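Local coordinates for 2-oxo-1,2-dihydroquinoline 8-monooxygenase, oxygenase component (PDB 1Z02), which probably hydroxylates 2-oxo-1,2-dihydroquinoline at carbon 8, as a Rieske-type monooxygenase carrying a [2Fe-2S] cluster and a mononuclear iron, at residues 316-321 / 326-331. Numbering follows the deposited sequence.
Sequences EWYVPI and HEYWEI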
ATOM      1  N   GLU A 316      -5.483   0.827  30.926  1.00 10.37           N
ATOM      2  CA  GLU A 316      -5.275   0.750  29.488  1.00  9.23           C
ATOM      3  C   GLU A 316      -4.141   1.653  29.027  1.00  9.55           C
ATOM      4  O   GLU A 316      -3.874   2.706  29.612  1.00 11.02           O
ATOM      5  CB  GLU A 316      -6.539   1.132  28.714  1.00  8.55           C
ATOM      6  CG  GLU A 316      -7.770   0.334  29.066  1.00 11.99           C
ATOM      7  CD  GLU A 316      -8.901   0.567  28.086  1.00 13.74           C
ATOM      8  OE1 GLU A 316      -8.988   1.681  27.521  1.00 14.21           O
ATOM      9  OE2 GLU A 316      -9.715  -0.359  27.884  1.00 16.84           O
ATOM     10  N   TRP A 317      -3.468   1.208  27.975  1.00  7.64           N
ATOM     11  CA  TRP A 317      -2.379   1.947  27.357  1.00  7.21           C
ATOM     12  C   TRP A 317      -2.715   1.941  25.868  1.00  8.11           C
ATOM     13  O   TRP A 317      -3.414   1.048  25.395  1.00  8.58           O
ATOM     14  CB  TRP A 317      -1.046   1.232  27.578  1.00  9.35           C
ATOM     15  CG  TRP A 317      -0.444   1.422  28.936  1.00  8.93           C
ATOM     16  CD1 TRP A 317       0.454   2.381  29.302  1.00  9.90           C
ATOM     17  CD2 TRP A 317      -0.676   0.618  30.104  1.00  9.30           C
ATOM     18  NE1 TRP A 317       0.803   2.225  30.623  1.00  7.92           N
ATOM     19  CE2 TRP A 317       0.124   1.153  31.138  1.00  9.22           C
ATOM     20  CE3 TRP A 317      -1.477  -0.501  30.372  1.00  9.65           C
ATOM     21  CZ2 TRP A 317       0.144   0.606  32.431  1.00  8.57           C
ATOM     22  CZ3 TRP A 317      -1.458  -1.049  31.658  1.00 11.24           C
ATOM     23  CH2 TRP A 317      -0.650  -0.492  32.671  1.00 11.12           C
ATOM     24  N   TYR A 318      -2.229   2.946  25.153  1.00  9.16           N
ATOM     25  CA  TYR A 318      -2.445   3.087  23.716  1.00  8.62           C
ATOM     26  C   TYR A 318      -1.048   3.452  23.228  1.00  8.29           C
ATOM     27  O   TYR A 318      -0.770   4.588  22.838  1.00  9.73           O
ATOM     28  CB  TYR A 318      -3.458   4.209  23.451  1.00  9.12           C
ATOM     29  CG  TYR A 318      -4.626   4.185  24.430  1.00  9.98           C
ATOM     30  CD1 TYR A 318      -4.521   4.775  25.684  1.00 11.66           C
ATOM     31  CD2 TYR A 318      -5.810   3.509  24.128  1.00 11.39           C
ATOM     32  CE1 TYR A 318      -5.556   4.688  26.614  1.00 10.66           C
ATOM     33  CE2 TYR A 318      -6.860   3.421  25.055  1.00  9.94           C
ATOM     34  CZ  TYR A 318      -6.720   4.012  26.296  1.00 10.92           C
ATOM     35  OH  TYR A 318      -7.731   3.923  27.226  1.00  9.21           O
ATOM     36  N   VAL A 319      -0.165   2.461  23.296  1.00  7.84           N
ATOM     37  CA  VAL A 319       1.235   2.633  22.942  1.00  7.24           C
ATOM     38  C   VAL A 319       1.486   2.866  21.464  1.00  7.46           C
ATOM     39  O   VAL A 319       1.188   2.017  20.628  1.00  9.87           O
ATOM     40  CB  VAL A 319       2.065   1.423  23.401  1.00  5.34           C
ATOM     41  CG1 VAL A 319       3.556   1.715  23.198  1.00  5.56           C
ATOM     42  CG2 VAL A 319       1.749   1.102  24.884  1.00  8.82           C
ATOM     43  N   PRO A 320       2.042   4.031  21.122  1.00  8.58           N
ATOM     44  CA  PRO A 320       2.307   4.300  19.708  1.00  7.70           C
ATOM     45  C   PRO A 320       3.361   3.360  19.151  1.00  7.09           C
ATOM     46  O   PRO A 320       4.363   3.068  19.816  1.00  7.75           O
ATOM     47  CB  PRO A 320       2.747   5.767  19.701  1.00  7.40           C
ATOM     48  CG  PRO A 320       3.279   5.993  21.063  1.00 10.87           C
ATOM     49  CD  PRO A 320       2.387   5.187  21.967  1.00 10.18           C
ATOM     50  N   ILE A 321       3.106   2.850  17.948  1.00  6.27           N
ATOM     51  CA  ILE A 321       4.034   1.949  17.278  1.00  6.45           C
ATOM     52  C   ILE A 321       4.686   2.787  16.183  1.00  7.50           C
ATOM     53  O   ILE A 321       5.914   2.912  16.121  1.00  7.95           O
ATOM     54  CB  ILE A 321       3.296   0.749  16.663  1.00  5.65           C
ATOM     55  CG1 ILE A 321       2.675  -0.094  17.779  1.00  3.33           C
ATOM     56  CG2 ILE A 321       4.270  -0.089  15.836  1.00  1.87           C
ATOM     57  CD1 ILE A 321       1.807  -1.215  17.292  1.00  6.32           C
ATOM     58  N   HIS A 326      -0.935   1.580  16.834  1.00  7.65           N
ATOM     59  CA  HIS A 326      -0.650   1.592  18.263  1.00  7.54           C
ATOM     60  C   HIS A 326      -0.983   0.227  18.838  1.00  9.15           C
ATOM     61  O   HIS A 326      -1.694  -0.565  18.213  1.00 10.53           O
ATOM     62  CB  HIS A 326      -1.491   2.648  18.987  1.00  6.83           C
ATOM     63  CG  HIS A 326      -2.968   2.414  18.898  1.00  7.47           C
ATOM     64  ND1 HIS A 326      -3.695   2.676  17.756  1.00  7.87           N
ATOM     65  CD2 HIS A 326      -3.851   1.917  19.798  1.00  9.06           C
ATOM     66  CE1 HIS A 326      -4.960   2.348  17.955  1.00  8.31           C
ATOM     67  NE2 HIS A 326      -5.082   1.883  19.186  1.00  7.98           N
ATOM     68  N   GLU A 327      -0.470  -0.051  20.030  1.00  8.40           N
ATOM     69  CA  GLU A 327      -0.736  -1.326  20.691  1.00  8.73           C
ATOM     70  C   GLU A 327      -1.672  -1.027  21.867  1.00  8.31           C
ATOM     71  O   GLU A 327      -1.292  -0.365  22.825  1.00  7.97           O
ATOM     72  CB  GLU A 327       0.575  -1.953  21.181  1.00  9.13           C
ATOM     73  CG  GLU A 327       0.468  -3.417  21.603  1.00 10.87           C
ATOM     74  CD  GLU A 327       0.142  -4.345  20.451  1.00 11.57           C
ATOM     75  OE1 GLU A 327       0.027  -3.880  19.304  1.00 12.45           O
ATOM     76  OE2 GLU A 327      -0.005  -5.556  20.689  1.00 12.45           O
ATOM     77  N   TYR A 328      -2.906  -1.508  21.769  1.00  9.33           N
ATOM     78  CA  TYR A 328      -3.916  -1.273  22.795  1.00  9.88           C
ATOM     79  C   TYR A 328      -3.894  -2.328  23.909  1.00 11.04           C
ATOM     80  O   TYR A 328      -4.206  -3.502  23.688  1.00 11.11           O
ATOM     81  CB  TYR A 328      -5.283  -1.211  22.112  1.00 11.40           C
ATOM     82  CG  TYR A 328      -6.487  -1.196  23.027  1.00 14.13           C
ATOM     83  CD1 TYR A 328      -6.581  -0.295  24.095  1.00 14.14           C
ATOM     84  CD2 TYR A 328      -7.574  -2.033  22.775  1.00 14.52           C
ATOM     85  CE1 TYR A 328      -7.737  -0.229  24.884  1.00 13.83           C
ATOM     86  CE2 TYR A 328      -8.730  -1.973  23.550  1.00 15.81           C
ATOM     87  CZ  TYR A 328      -8.810  -1.069  24.600  1.00 13.59           C
ATOM     88  OH  TYR A 328      -9.978  -1.003  25.328  1.00 12.53           O
ATOM     89  N   TRP A 329      -3.514  -1.894  25.109  1.00 10.46           N
ATOM     90  CA  TRP A 329      -3.447  -2.778  26.266  1.00 11.28           C
ATOM     91  C   TRP A 329      -4.692  -2.662  27.134  1.00 10.95           C
ATOM     92  O   TRP A 329      -5.209  -1.565  27.348  1.00 10.43           O
ATOM     93  CB  TRP A 329      -2.224  -2.447  27.127  1.00  9.59           C
ATOM     94  CG  TRP A 329      -0.908  -2.790  26.500  1.00  9.68           C
ATOM     95  CD1 TRP A 329      -0.356  -2.240  25.374  1.00  8.36           C
ATOM     96  CD2 TRP A 329       0.043  -3.747  26.986  1.00  9.75           C
ATOM     97  NE1 TRP A 329       0.880  -2.796  25.135  1.00  9.62           N
ATOM     98  CE2 TRP A 329       1.149  -3.724  26.109  1.00  8.13           C
ATOM     99  CE3 TRP A 329       0.068  -4.625  28.080  1.00  9.08           C
ATOM    100  CZ2 TRP A 329       2.271  -4.542  26.292  1.00 11.41           C
ATOM    101  CZ3 TRP A 329       1.181  -5.437  28.263  1.00 10.81           C
ATOM    102  CH2 TRP A 329       2.266  -5.389  27.372  1.00 11.07           C
ATOM    103  N   GLU A 330      -5.168  -3.808  27.619  1.00 11.11           N
ATOM    104  CA  GLU A 330      -6.324  -3.876  28.512  1.00 12.85           C
ATOM    105  C   GLU A 330      -5.984  -4.870  29.609  1.00 11.29           C
ATOM    106  O   GLU A 330      -5.860  -6.055  29.331  1.00 11.27           O
ATOM    107  CB  GLU A 330      -7.564  -4.418  27.810  1.00 13.94           C
ATOM    108  CG  GLU A 330      -8.118  -3.600  26.693  1.00 14.43           C
ATOM    109  CD  GLU A 330      -9.286  -4.298  26.056  1.00 15.77           C
ATOM    110  OE1 GLU A 330     -10.343  -4.419  26.712  1.00 13.99           O
ATOM    111  OE2 GLU A 330      -9.141  -4.749  24.905  1.00 13.92           O
ATOM    112  N   ILE A 331      -5.818  -4.406  30.842  1.00 10.33           N
ATOM    113  CA  ILE A 331      -5.545  -5.338  31.924  1.00  9.95           C
ATOM    114  C   ILE A 331      -6.450  -5.090  33.120  1.00 11.80           C
ATOM    115  O   ILE A 331      -6.918  -3.970  33.353  1.00 14.21           O
ATOM    116  CB  ILE A 331      -4.056  -5.284  32.412  1.00 10.23           C
ATOM    117  CG1 ILE A 331      -3.771  -3.948  33.107  1.00  9.62           C
ATOM    118  CG2 ILE A 331      -3.115  -5.535  31.243  1.00  8.37           C
ATOM    119  CD1 ILE A 331      -2.455  -3.896  33.830  1.00  4.45           C
TER
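Glu-316 and Tyr-328 meet across a buried antiparallel beta hairpin, and the glutamate can be followed outward from its backbone. With CG anti to its own carbonyl carbon (chi1 -56°), CB and then CG pass over the carbonyl O of Trp-329, CB at 3.3 Å. The extended chain carries CD on to the edge of the Tyr-328 ring, 3.5 Å from CE1, the carboxylate standing almost perpendicular to that ring. At the tip the two oxygens part company: OE2 accepts the hydroxyl of Tyr-328 at 2.6 Å, met from above the carboxylate plane, with Gln-314 NE2 a second donor, and OE1 takes the hydroxyl of Tyr-318, also at 2.6 Å, on its anti lone pair. One carboxylate thus ties two phenols that point the same way, their rings nearly parallel but slid apart; a glutamate is long enough to span both. Replacing Glu-316 with alanine is likely to cost both hydroxyls their shared acceptor and leave the Tyr-318 ring freer to turn. On the other face, Trp-317, Val-319 and Trp-329 suit a buried apolar patch: CB of Trp-329 packs on CE3 of Trp-317 at 3.9 Å, and CD1 of Ile-331 reaches the edge of the Trp-317 indole. Glu-327 shares this face, its oxygens taken up by His-202 and Thr-204. Along the backbone, Trp-317 pairs with Trp-329, its N-H bond weak, and Val-319 with Glu-327, the shortest of the backbone bonds running from Glu-327 N to Val-319 O at 2.7 Å. Strand 196-206 borders strand 325-335, where Arg-203 salt-bridges Glu-330, while strand 301-305 flanks strand 313-320. Helix 209-216 covers Tyr-318, strand 43-49 lies against Trp-317 and Val-319, and the Tyr-328 side chain sits about 7 Å from the mononuclear iron, near its ligand Asp-365 on helix 363-376.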